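Local coordinates for ADP-ribosylglycohydrolase (Thermus thermophilus, PDB 2YZV), which belongs to the ADP-ribosylglycohydrolase family, an all-helical fold that here holds magnesium ions, at residues A[237-242]-A[258-262]; A[9-14]-A[264-270]; A[151-155]-A[165-169]; A[126-131]-A[218-224]; A[51-55]-A[279-283]. The contacts are given in a common frame with arbitrary orientation. Residues are numbered along the deposited sequence.

In the fold
The five contacts join helices and the loops between them in one all-alpha chain. Interactions 1 and 2 sit about 10 Å apart, centre to centre, and share helix 252-267, whose N-terminal end supplies Asp253 and Thr254 to the magnesium sites. Interaction 4 lies close to the metal, the side chain of Asn128 being about 5 Å from a magnesium ion; the side chain of Trp55 of interaction 5, next to the ligand-bearing Thr56, is about 7 Å from one. Interaction 3 backs interaction 4 at about 11 Å between centres, with Thr168 and Ala155 packed on Pro130. Gln261 of interaction 1 reaches Leu131 O of interaction 4, its NE2 3.0 Å away, a probable hydrogen bond.

Interaction 1: residues A[237-242]-A[258-262]; sequences DFEEGM and VYGQL
A tyrosine hydroxyl reaches into the first turn of a helix and bonds to a carbonyl there: Tyr259 OH donates to Phe238 O at 2.9 Å, although that oxygen already accepts the helical bond from Met242 N, also 2.9 Å long. The phenol fits because Gly241 has no side chain; its CA lies 3.1 Å from Tyr259 OH, where a CB would collide. Segments 238-242 and 258-262 are both helical and run nearly antiparallel, at 159°, their axes 10.3 Å apart. This wide spacing is bridged by Tyr259 (chi1 t, 167°), whose CB points toward the other helix; the closest CA pair is Met242 with Tyr259, 6.8 Å. Asp237 (chi1 p) is the N-cap, its OD1 accepting from Glu240 N at 2.7 Å. Phe238 (chi1 t) offers its ring face to the edge of Tyr259 in an edge-to-face pair, centroids 5.7 Å apart and planes at 56°. Met242 (t, p, p) makes a Met-aromatic contact: SD is 5.0 Å from the Tyr259 ring centroid, obliquely placed, while its CE packs 3.6 Å from Tyr259 CD2 and 3.8 Å from Gly260 CA. The pair is an antiparallel helix packing within the all-helical fold, bridged by one long aromatic side chain. Helices 221-234 and 162-179 flank the 258-262 side through Val258 and Leu262, and Ile272 and Pro273 pack on Phe238.

Interaction 2: residues A[9-14]-A[264-270]; sequences DRRLGA and GAYYGLG
Glycine-mediated close packing joins helix 4-26 to the C-terminal end of helix 252-267 in this all-helical fold. Both 9-14 and 264-267 are helical; Gly268 leaves the helix with positive phi (88/157), and 269-270 enters a 3-10 segment. The nearest CA pairs are Gly13 with Leu269 (3.8 Å), Ala14 with Gly264 (4.1 Å) and Arg10 with Gly268 (4.3 Å). A CB on Gly13 or Gly264 would clash with the opposing main chain, so the backbones touch directly; on Gly268 it would strike Asp9 OD1 and be jammed against the preceding carbonyl. CA-H...O contacts follow: Gly264 CA to Gly13 O at 3.3 Å, Gly13 CA to Gly264 O at 3.5 Å and Ala265 CA to Arg10 O at 3.5 Å. Apolar contacts are few, with Ala14 CB 3.8 Å from Ala265 CB and Leu12 CB 3.9 Å from Leu269 CD2; Leu12 leads on to helix 283-298. Hydrogen bonds fasten the turn after the helix. Leu269 N donates to Asp9 O (2.9 Å) and Gly270 N to Asp9 OD2 (2.9 Å, Asp9 chi1 t). The carbonyls of Ala265 and Tyr266 are met by the extended Arg10 (m, t, t): Arg10 NH1 donates to Ala265 O at 2.9 Å and Tyr266 O at 3.0 Å, while NE pairs with Glu6. One water donates both to Asp9 OD1, at 2.6 Å, and to Tyr267 O, at 2.8 Å.

Interaction 3: residues A[151-155]-A[165-169]; sequences ARRAA and LEATE
Arg152 lays one face of its guanidinium over Leu165 CB while its edge meets Glu169 in a salt bridge. Arg152 NE donates to Glu169 OE2 at 2.7 Å, and a weak bond runs from Arg152 NH2 to Glu169 OE1 at 3.2 Å; chi angles t, t, m for Arg152 and m, t for Glu169 bring the two ends together. A water accepts from Arg152 NH2 (2.9 Å) and donates to Glu166 OE2 (2.7 Å), an acid that also binds Arg162 and His199 N. Both segments are helical and cross at 135°, axes 8.5 Å apart, with Arg152 and Leu165 CA atoms 5.4 Å from each other. Small residues permit this approach: Ala155 CB is 3.7 Å from Leu165 CD2 and 3.6 Å from Thr168 OG1, which is hydrogen-bonded to Ala164 O, and Ala151 O is 3.5 Å from Thr168 CG2. Helices 147-156 and 162-179, joined by a short loop, pack at this steep angle, with helix 129-132 against Ala155 and Thr168, and helix 135-141 against Ala151.

Interaction 4: residues A[126-131]-A[218-224]; sequences AGNGPL and PGYAPGT
Pro218 opens the segment with its carbonyl turned back to its own segment, Pro218 O accepting from Thr224 OG1 at 2.7 Å and so tying the loop to the coming helix. Gly219 follows, its O 3.4 Å from Gly127 CA in a CA-H...O contact and 2.9 Å from Asn128 N. Tyr220 is the helix N-cap residue and forms a single backbone bridge with Gly127, CA atoms 4.7 Å apart; its CB points away, but with chi1 t the ring returns to put CE1 3.8 Å from Ala126 CB, while its hydroxyl pairs with Glu163. Ala221, first in the helix, donates from N to Ala126 O at 3.0 Å, and its CA lies 4.2 Å from that of Asn128. Its CB touches Gly127 O (3.5 Å), and Leu131 CD1 (chi1 m, chi2 t) is 3.6 Å from Ala221 O. One turn on, Thr224 (chi1 m) accepts at OG1 from Asn128 ND2, 2.9 Å. Asn128 (chi1 p) also donates through ND2 to Asp251, a magnesium ligand. The asparagine thus links two helix-start loops and, its side chain about 5 Å from a magnesium ion, holds a second-shell position of the magnesium site in this ADP-ribosylglycohydrolase fold.

Interaction 5: residues A[51-55]-A[279-283]; sequences PPGFW and ALHLR
Two loops meet through one backbone hydrogen bond, an indole-to-carbonyl bond and an aromatic cluster: segment 51-55 leads into helix 57-72, while segment 279-283 precedes most of helix 283-298. Their directions differ by 37°, with Gly53 and Leu280 CA atoms 4.2 Å apart. Each carries a type II beta turn, Pro51 to Phe54 and Leu280 to Arg283. Gly53, third in the first turn, has backbone angles (80/-2) that by themselves call for glycine, and a CB would also strike Ala279 O; Gly53 CA makes a CA-H...O contact with Ala279 O at 3.3 Å, and Gly53 O accepts from His281 N at 3.0 Å. Phe54 (chi1 -91°) and Trp55 (chi1 24°), both between wells, and His281 (chi1 t) form the cluster, Phe54 and His281 in an offset stack, centroids 3.9 Å apart, planes at 10°. Trp55 precedes Thr56, a magnesium ligand, and its side chain is about 7 Å from a bound ion, so this end of the cluster lies near the metal site. Trp55 NE1 donates to His281 O at 2.9 Å. Trp55 CD1 lies 3.8 Å from Leu280 CD1 and Trp55 CZ2 3.6 Å from Leu282 CD1. A water bridges Trp55 N (3.2 Å) and His281 ND1 (2.9 Å).

Interaction 1: residues A[237-242]-A[258-262]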
# COMPACT_ATOMS: atom_id res chain seq x y z
N ASP A 237 -2.20 -9.20 -16.03
CA ASP A 237 -1.57 -7.90 -16.24
C ASP A 237 -2.07 -6.96 -15.15
O ASP A 237 -2.95 -7.33 -14.37
CB ASP A 237 -1.87 -7.34 -17.64
CG ASP A 237 -3.35 -7.33 -17.97
OD1 ASP A 237 -4.15 -6.81 -17.17
OD2 ASP A 237 -3.71 -7.85 -19.04
N PHE A 238 -1.52 -5.75 -15.09
CA PHE A 238 -1.92 -4.80 -14.07
C PHE A 238 -3.43 -4.55 -14.04
O PHE A 238 -4.08 -4.65 -13.00
CB PHE A 238 -1.21 -3.46 -14.28
CG PHE A 238 -1.41 -2.49 -13.16
CD1 PHE A 238 -0.50 -2.41 -12.11
CD2 PHE A 238 -2.53 -1.66 -13.13
CE1 PHE A 238 -0.69 -1.52 -11.06
CE2 PHE A 238 -2.74 -0.77 -12.08
CZ PHE A 238 -1.81 -0.70 -11.04
N GLU A 239 -3.99 -4.22 -15.20
CA GLU A 239 -5.41 -3.94 -15.32
C GLU A 239 -6.31 -5.07 -14.84
O GLU A 239 -7.22 -4.85 -14.03
CB GLU A 239 -5.75 -3.59 -16.77
CG GLU A 239 -7.19 -3.14 -16.98
CD GLU A 239 -7.44 -2.67 -18.40
OE1 GLU A 239 -8.55 -2.15 -18.67
OE2 GLU A 239 -6.54 -2.82 -19.25
N GLU A 240 -6.07 -6.28 -15.32
CA GLU A 240 -6.91 -7.41 -14.93
C GLU A 240 -6.86 -7.67 -13.43
O GLU A 240 -7.90 -7.91 -12.80
CB GLU A 240 -6.51 -8.67 -15.69
CG GLU A 240 -7.39 -9.86 -15.36
CD GLU A 240 -7.14 -11.06 -16.26
OE1 GLU A 240 -5.98 -11.48 -16.39
OE2 GLU A 240 -8.12 -11.57 -16.83
N GLY A 241 -5.66 -7.63 -12.86
CA GLY A 241 -5.52 -7.87 -11.43
C GLY A 241 -6.18 -6.76 -10.63
O GLY A 241 -6.80 -7.02 -9.60
N MET A 242 -6.05 -5.52 -11.09
CA MET A 242 -6.66 -4.40 -10.39
C MET A 242 -8.18 -4.52 -10.35
O MET A 242 -8.81 -4.27 -9.32
CB MET A 242 -6.27 -3.07 -11.04
CG MET A 242 -6.86 -1.85 -10.33
SD MET A 242 -6.33 -1.69 -8.60
CE MET A 242 -4.66 -1.08 -8.83
N VAL A 258 -2.99 -1.69 -2.07
CA VAL A 258 -1.93 -2.67 -1.78
C VAL A 258 -1.60 -3.42 -3.07
O VAL A 258 -0.43 -3.61 -3.40
CB VAL A 258 -2.37 -3.64 -0.67
CG1 VAL A 258 -1.32 -4.73 -0.46
CG2 VAL A 258 -2.55 -2.85 0.63
N TYR A 259 -2.63 -3.85 -3.80
CA TYR A 259 -2.40 -4.54 -5.07
C TYR A 259 -1.63 -3.62 -6.00
O TYR A 259 -0.70 -4.04 -6.69
CB TYR A 259 -3.73 -4.91 -5.73
CG TYR A 259 -3.57 -5.35 -7.17
CD1 TYR A 259 -3.27 -6.67 -7.49
CD2 TYR A 259 -3.62 -4.42 -8.21
CE1 TYR A 259 -3.02 -7.06 -8.80
CE2 TYR A 259 -3.37 -4.79 -9.53
CZ TYR A 259 -3.07 -6.11 -9.81
OH TYR A 259 -2.77 -6.48 -11.11
N GLY A 260 -2.03 -2.35 -6.03
CA GLY A 260 -1.39 -1.37 -6.89
C GLY A 260 0.10 -1.22 -6.67
O GLY A 260 0.87 -1.08 -7.62
N GLN A 261 0.52 -1.25 -5.40
CA GLN A 261 1.93 -1.13 -5.06
C GLN A 261 2.72 -2.33 -5.57
O GLN A 261 3.76 -2.17 -6.20
CB GLN A 261 2.10 -1.05 -3.55
CG GLN A 261 1.56 0.22 -2.93
CD GLN A 261 1.57 0.16 -1.43
OE1 GLN A 261 2.63 0.18 -0.80
NE2 GLN A 261 0.39 0.06 -0.84
N LEU A 262 2.21 -3.52 -5.29
CA LEU A 262 2.90 -4.74 -5.71
C LEU A 262 2.90 -4.92 -7.21
O LEU A 262 3.94 -5.16 -7.81
CB LEU A 262 2.26 -5.97 -5.04
CG LEU A 262 2.82 -7.34 -5.41
CD1 LEU A 262 4.32 -7.41 -5.11
CD2 LEU A 262 2.07 -8.41 -4.63

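Interaction 2: residues A[9-14]-A[264-270]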
# COMPACT_ATOMS: atom_id res chain seq x y z
N ASP A 9 10.93 2.85 -14.01
CA ASP A 9 9.55 2.47 -14.32
C ASP A 9 8.91 1.65 -13.20
O ASP A 9 7.71 1.79 -12.93
CB ASP A 9 9.54 1.65 -15.62
CG ASP A 9 8.14 1.46 -16.18
OD1 ASP A 9 7.85 0.36 -16.68
OD2 ASP A 9 7.33 2.42 -16.15
N ARG A 10 9.71 0.82 -12.54
CA ARG A 10 9.18 -0.00 -11.45
C ARG A 10 8.86 0.82 -10.21
O ARG A 10 7.84 0.60 -9.55
CB ARG A 10 10.18 -1.10 -11.07
CG ARG A 10 10.40 -2.16 -12.13
CD ARG A 10 11.37 -3.22 -11.62
NE ARG A 10 11.64 -4.27 -12.60
CZ ARG A 10 10.78 -5.23 -12.92
NH1 ARG A 10 9.59 -5.29 -12.35
NH2 ARG A 10 11.13 -6.14 -13.83
N ARG A 11 9.73 1.77 -9.88
CA ARG A 11 9.50 2.61 -8.71
C ARG A 11 8.31 3.54 -8.95
O ARG A 11 7.47 3.72 -8.06
CB ARG A 11 10.75 3.43 -8.37
CG ARG A 11 11.85 2.64 -7.65
CD ARG A 11 12.54 1.64 -8.57
NE ARG A 11 13.50 0.80 -7.85
CZ ARG A 11 14.23 -0.15 -8.43
NH1 ARG A 11 14.11 -0.38 -9.73
NH2 ARG A 11 15.07 -0.88 -7.70
N LEU A 12 8.23 4.11 -10.14
CA LEU A 12 7.11 4.99 -10.46
C LEU A 12 5.82 4.18 -10.46
O LEU A 12 4.77 4.64 -10.01
CB LEU A 12 7.31 5.64 -11.83
CG LEU A 12 8.31 6.80 -11.95
CD1 LEU A 12 7.66 8.08 -11.47
CD2 LEU A 12 9.58 6.50 -11.16
N GLY A 13 5.90 2.95 -10.97
CA GLY A 13 4.74 2.09 -11.02
C GLY A 13 4.19 1.73 -9.65
O GLY A 13 2.98 1.70 -9.44
N ALA A 14 5.08 1.45 -8.71
CA ALA A 14 4.64 1.10 -7.36
C ALA A 14 3.94 2.27 -6.66
O ALA A 14 2.93 2.08 -6.00
CB ALA A 14 5.83 0.61 -6.53
N GLY A 264 2.32 -2.63 -9.39
CA GLY A 264 2.99 -1.50 -10.02
C GLY A 264 4.49 -1.73 -10.09
O GLY A 264 5.13 -1.43 -11.10
N ALA A 265 5.05 -2.27 -9.01
CA ALA A 265 6.48 -2.56 -8.98
C ALA A 265 6.82 -3.72 -9.92
O ALA A 265 7.89 -3.74 -10.53
CB ALA A 265 6.90 -2.92 -7.55
N TYR A 266 5.90 -4.67 -10.02
CA TYR A 266 6.10 -5.85 -10.87
C TYR A 266 5.95 -5.58 -12.36
O TYR A 266 6.83 -5.95 -13.16
CB TYR A 266 5.12 -6.95 -10.46
CG TYR A 266 5.30 -8.23 -11.22
CD1 TYR A 266 6.40 -9.06 -10.98
CD2 TYR A 266 4.39 -8.62 -12.20
CE1 TYR A 266 6.59 -10.24 -11.69
CE2 TYR A 266 4.57 -9.80 -12.93
CZ TYR A 266 5.67 -10.60 -12.67
OH TYR A 266 5.86 -11.76 -13.38
N TYR A 267 4.85 -4.93 -12.75
CA TYR A 267 4.57 -4.64 -14.16
C TYR A 267 5.16 -3.32 -14.65
O TYR A 267 5.42 -3.16 -15.85
CB TYR A 267 3.06 -4.62 -14.40
CG TYR A 267 2.36 -5.94 -14.17
CD1 TYR A 267 2.59 -7.04 -14.99
CD2 TYR A 267 1.42 -6.07 -13.14
CE1 TYR A 267 1.90 -8.24 -14.81
CE2 TYR A 267 0.72 -7.26 -12.95
CZ TYR A 267 0.96 -8.34 -13.79
OH TYR A 267 0.24 -9.50 -13.61
N GLY A 268 5.36 -2.38 -13.74
CA GLY A 268 5.92 -1.09 -14.11
C GLY A 268 4.89 -0.06 -14.54
O GLY A 268 3.79 -0.41 -14.96
N LEU A 269 5.26 1.21 -14.44
CA LEU A 269 4.37 2.32 -14.81
C LEU A 269 3.82 2.20 -16.22
O LEU A 269 2.64 2.49 -16.46
CB LEU A 269 5.11 3.65 -14.67
CG LEU A 269 4.26 4.90 -14.90
CD1 LEU A 269 3.27 5.07 -13.75
CD2 LEU A 269 5.15 6.12 -15.01
N GLY A 270 4.67 1.79 -17.16
CA GLY A 270 4.24 1.66 -18.54
C GLY A 270 3.11 0.68 -18.78
O GLY A 270 2.42 0.76 -19.80
O HOH W 1 5.95 -1.13 -17.66
O HOH W 2 9.21 -8.30 -13.23

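Interaction 3: residues A[151-155]-A[165-169]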
# COMPACT_ATOMS: atom_id res chain seq x y z
N ALA A 151 10.24 -0.90 8.28
CA ALA A 151 8.84 -1.08 7.91
C ALA A 151 8.00 -1.32 9.15
O ALA A 151 6.88 -0.80 9.26
CB ALA A 151 8.70 -2.26 6.94
N ARG A 152 8.52 -2.11 10.09
CA ARG A 152 7.78 -2.37 11.32
C ARG A 152 7.61 -1.07 12.10
O ARG A 152 6.54 -0.79 12.63
CB ARG A 152 8.51 -3.41 12.18
CG ARG A 152 7.89 -3.60 13.56
CD ARG A 152 8.54 -4.76 14.30
NE ARG A 152 8.15 -6.04 13.73
CZ ARG A 152 7.37 -6.93 14.34
NH1 ARG A 152 6.88 -6.68 15.55
NH2 ARG A 152 7.06 -8.07 13.73
N ARG A 153 8.68 -0.28 12.16
CA ARG A 153 8.61 0.99 12.87
C ARG A 153 7.61 1.93 12.19
O ARG A 153 6.86 2.64 12.86
CB ARG A 153 10.00 1.63 12.95
CG ARG A 153 10.93 0.90 13.91
CD ARG A 153 12.38 1.33 13.74
NE ARG A 153 12.58 2.75 14.02
CZ ARG A 153 13.69 3.41 13.70
NH1 ARG A 153 14.68 2.78 13.08
NH2 ARG A 153 13.80 4.71 13.98
N ALA A 154 7.59 1.92 10.86
CA ALA A 154 6.67 2.78 10.11
C ALA A 154 5.22 2.37 10.38
O ALA A 154 4.32 3.21 10.36
CB ALA A 154 6.98 2.69 8.62
N ALA A 155 5.00 1.09 10.62
CA ALA A 155 3.66 0.61 10.90
C ALA A 155 3.26 0.97 12.33
O ALA A 155 2.13 1.38 12.58
CB ALA A 155 3.59 -0.91 10.72
N LEU A 165 1.91 -5.56 12.09
CA LEU A 165 3.34 -5.30 11.98
C LEU A 165 3.99 -6.32 11.05
O LEU A 165 4.77 -5.96 10.16
CB LEU A 165 4.00 -5.35 13.36
CG LEU A 165 3.41 -4.36 14.37
CD1 LEU A 165 4.24 -4.37 15.65
CD2 LEU A 165 3.39 -2.95 13.78
N GLU A 166 3.66 -7.60 11.23
CA GLU A 166 4.24 -8.65 10.40
C GLU A 166 3.77 -8.56 8.94
O GLU A 166 4.54 -8.83 8.03
CB GLU A 166 3.89 -10.02 10.97
CG GLU A 166 4.45 -10.26 12.36
CD GLU A 166 4.05 -11.60 12.93
OE1 GLU A 166 2.99 -12.12 12.52
OE2 GLU A 166 4.79 -12.13 13.78
N ALA A 167 2.51 -8.20 8.73
CA ALA A 167 1.99 -8.08 7.37
C ALA A 167 2.75 -6.97 6.64
O ALA A 167 3.00 -7.06 5.44
CB ALA A 167 0.50 -7.77 7.40
N THR A 168 3.11 -5.93 7.38
CA THR A 168 3.85 -4.81 6.80
C THR A 168 5.24 -5.28 6.40
O THR A 168 5.75 -4.90 5.34
CB THR A 168 3.95 -3.64 7.80
OG1 THR A 168 2.62 -3.23 8.17
CG2 THR A 168 4.67 -2.45 7.15
N GLU A 169 5.86 -6.11 7.23
CA GLU A 169 7.19 -6.62 6.92
C GLU A 169 7.14 -7.49 5.67
O GLU A 169 8.03 -7.43 4.82
CB GLU A 169 7.74 -7.42 8.10
CG GLU A 169 7.89 -6.60 9.38
CD GLU A 169 8.38 -7.42 10.55
OE1 GLU A 169 7.96 -8.59 10.68
OE2 GLU A 169 9.19 -6.90 11.35
O HOH W 3 6.31 -10.41 15.24

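Interaction 4: residues A[126-131]-A[218-224]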
# COMPACT_ATOMS: atom_id res chain seq x y z
N ALA A 126 -5.17 -3.63 14.26
CA ALA A 126 -4.79 -4.72 13.38
C ALA A 126 -5.23 -4.44 11.95
O ALA A 126 -5.16 -5.32 11.09
CB ALA A 126 -5.40 -6.04 13.86
N GLY A 127 -5.69 -3.21 11.72
CA GLY A 127 -6.15 -2.80 10.40
C GLY A 127 -5.05 -2.73 9.36
O GLY A 127 -3.88 -2.90 9.66
N ASN A 128 -5.45 -2.45 8.12
CA ASN A 128 -4.52 -2.39 6.99
C ASN A 128 -3.85 -1.05 6.73
O ASN A 128 -3.15 -0.90 5.73
CB ASN A 128 -5.24 -2.82 5.71
CG ASN A 128 -6.51 -2.03 5.47
OD1 ASN A 128 -6.63 -0.88 5.91
ND2 ASN A 128 -7.46 -2.62 4.75
N GLY A 129 -4.06 -0.08 7.61
CA GLY A 129 -3.45 1.23 7.41
C GLY A 129 -1.96 1.23 7.10
O GLY A 129 -1.52 1.97 6.22
N PRO A 130 -1.15 0.43 7.81
CA PRO A 130 0.29 0.42 7.53
C PRO A 130 0.64 -0.07 6.13
O PRO A 130 1.69 0.27 5.59
CB PRO A 130 0.85 -0.51 8.60
CG PRO A 130 -0.15 -0.42 9.71
CD PRO A 130 -1.46 -0.44 8.95
N LEU A 131 -0.24 -0.90 5.56
CA LEU A 131 0.01 -1.46 4.24
C LEU A 131 -0.30 -0.50 3.11
O LEU A 131 0.38 -0.51 2.08
CB LEU A 131 -0.86 -2.71 4.03
CG LEU A 131 -0.84 -3.81 5.08
CD1 LEU A 131 -1.72 -4.96 4.60
CD2 LEU A 131 0.58 -4.29 5.30
N PRO A 218 -11.21 -7.32 2.75
CA PRO A 218 -11.01 -7.15 4.19
C PRO A 218 -10.26 -5.90 4.63
O PRO A 218 -9.43 -5.37 3.90
CB PRO A 218 -10.23 -8.41 4.59
CG PRO A 218 -10.31 -9.33 3.38
CD PRO A 218 -10.33 -8.38 2.23
N GLY A 219 -10.57 -5.46 5.85
CA GLY A 219 -9.91 -4.31 6.43
C GLY A 219 -8.80 -4.80 7.35
O GLY A 219 -7.88 -4.06 7.70
N TYR A 220 -8.89 -6.07 7.74
CA TYR A 220 -7.91 -6.72 8.62
C TYR A 220 -6.62 -6.89 7.81
O TYR A 220 -6.65 -7.45 6.72
CB TYR A 220 -8.49 -8.07 9.05
CG TYR A 220 -7.65 -8.91 9.98
CD1 TYR A 220 -7.16 -8.40 11.17
CD2 TYR A 220 -7.41 -10.26 9.69
CE1 TYR A 220 -6.45 -9.20 12.07
CE2 TYR A 220 -6.70 -11.07 10.57
CZ TYR A 220 -6.22 -10.53 11.76
OH TYR A 220 -5.53 -11.33 12.63
N ALA A 221 -5.50 -6.42 8.34
CA ALA A 221 -4.22 -6.48 7.63
C ALA A 221 -3.88 -7.79 6.92
O ALA A 221 -3.58 -7.79 5.73
CB ALA A 221 -3.06 -6.08 8.56
N PRO A 222 -3.92 -8.93 7.63
CA PRO A 222 -3.60 -10.19 6.95
C PRO A 222 -4.55 -10.46 5.78
O PRO A 222 -4.14 -10.94 4.73
CB PRO A 222 -3.74 -11.23 8.06
CG PRO A 222 -3.36 -10.46 9.29
CD PRO A 222 -4.08 -9.14 9.08
N GLY A 223 -5.83 -10.14 5.98
CA GLY A 223 -6.82 -10.36 4.94
C GLY A 223 -6.64 -9.44 3.75
O GLY A 223 -6.88 -9.83 2.61
N THR A 224 -6.22 -8.21 4.02
CA THR A 224 -6.00 -7.24 2.94
C THR A 224 -4.83 -7.71 2.10
O THR A 224 -4.87 -7.68 0.87
CB THR A 224 -5.70 -5.85 3.51
OG1 THR A 224 -6.78 -5.44 4.36
CG2 THR A 224 -5.53 -4.84 2.38

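Interaction 5: residues A[51-55]-A[279-283]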
# COMPACT_ATOMS: atom_id res chain seq x y z
N PRO A 51 -14.31 12.83 -7.18
CA PRO A 51 -14.23 13.14 -8.60
C PRO A 51 -13.43 11.98 -9.20
O PRO A 51 -12.73 11.27 -8.47
CB PRO A 51 -13.42 14.43 -8.64
CG PRO A 51 -13.71 15.07 -7.32
CD PRO A 51 -13.70 13.90 -6.36
N PRO A 52 -13.53 11.76 -10.52
CA PRO A 52 -12.76 10.66 -11.10
C PRO A 52 -11.27 10.86 -10.83
O PRO A 52 -10.77 11.97 -10.90
CB PRO A 52 -13.08 10.76 -12.59
CG PRO A 52 -14.46 11.36 -12.60
CD PRO A 52 -14.36 12.42 -11.54
N GLY A 53 -10.57 9.77 -10.49
CA GLY A 53 -9.15 9.88 -10.25
C GLY A 53 -8.74 10.40 -8.89
O GLY A 53 -7.54 10.49 -8.60
N PHE A 54 -9.70 10.77 -8.05
CA PHE A 54 -9.36 11.25 -6.71
C PHE A 54 -9.23 10.07 -5.77
O PHE A 54 -9.96 9.09 -5.88
CB PHE A 54 -10.41 12.25 -6.21
CG PHE A 54 -10.10 13.68 -6.55
CD1 PHE A 54 -9.95 14.08 -7.87
CD2 PHE A 54 -9.94 14.63 -5.54
CE1 PHE A 54 -9.64 15.41 -8.19
CE2 PHE A 54 -9.64 15.95 -5.85
CZ PHE A 54 -9.49 16.34 -7.17
N TRP A 55 -8.30 10.17 -4.83
CA TRP A 55 -8.05 9.10 -3.88
C TRP A 55 -8.43 9.45 -2.45
O TRP A 55 -8.98 10.53 -2.18
CB TRP A 55 -6.58 8.67 -3.98
CG TRP A 55 -5.69 9.74 -4.53
CD1 TRP A 55 -5.27 9.88 -5.82
CD2 TRP A 55 -5.14 10.84 -3.80
NE1 TRP A 55 -4.48 11.00 -5.94
CE2 TRP A 55 -4.39 11.61 -4.72
CE3 TRP A 55 -5.21 11.26 -2.47
CZ2 TRP A 55 -3.71 12.78 -4.34
CZ3 TRP A 55 -4.53 12.41 -2.09
CH2 TRP A 55 -3.79 13.16 -3.03
N ALA A 279 -6.12 10.43 -15.57
CA ALA A 279 -7.23 10.90 -14.75
C ALA A 279 -6.84 11.07 -13.28
O ALA A 279 -7.57 11.69 -12.51
CB ALA A 279 -8.40 9.93 -14.87
N LEU A 280 -5.70 10.51 -12.91
CA LEU A 280 -5.21 10.53 -11.53
C LEU A 280 -4.85 11.90 -10.96
O LEU A 280 -4.04 12.63 -11.52
CB LEU A 280 -4.00 9.60 -11.41
CG LEU A 280 -3.48 9.30 -10.00
CD1 LEU A 280 -4.52 8.50 -9.23
CD2 LEU A 280 -2.18 8.52 -10.10
N HIS A 281 -5.44 12.23 -9.81
CA HIS A 281 -5.18 13.50 -9.14
C HIS A 281 -3.73 13.55 -8.65
O HIS A 281 -3.25 12.60 -8.02
CB HIS A 281 -6.13 13.67 -7.96
CG HIS A 281 -6.04 15.02 -7.30
ND1 HIS A 281 -6.31 15.20 -5.96
CD2 HIS A 281 -5.72 16.23 -7.79
CE1 HIS A 281 -6.16 16.48 -5.66
NE2 HIS A 281 -5.80 17.13 -6.76
N LEU A 282 -3.04 14.65 -8.94
CA LEU A 282 -1.64 14.85 -8.54
C LEU A 282 -0.67 13.83 -9.12
O LEU A 282 0.34 13.49 -8.50
CB LEU A 282 -1.52 14.87 -7.01
CG LEU A 282 -2.40 15.89 -6.28
CD1 LEU A 282 -2.05 15.89 -4.80
CD2 LEU A 282 -2.18 17.27 -6.87
N ARG A 283 -0.98 13.34 -10.32
CA ARG A 283 -0.14 12.37 -11.02
C ARG A 283 1.31 12.85 -11.09
O ARG A 283 2.24 12.13 -10.70
CB ARG A 283 -0.69 12.19 -12.43
CG ARG A 283 0.15 11.31 -13.33
CD ARG A 283 -0.24 11.56 -14.78
NE ARG A 283 0.44 10.66 -15.71
CZ ARG A 283 0.26 10.70 -17.03
NH1 ARG A 283 -0.56 11.60 -17.55
NH2 ARG A 283 0.90 9.85 -17.81
O HOH W 4 -7.28 13.16 -4.20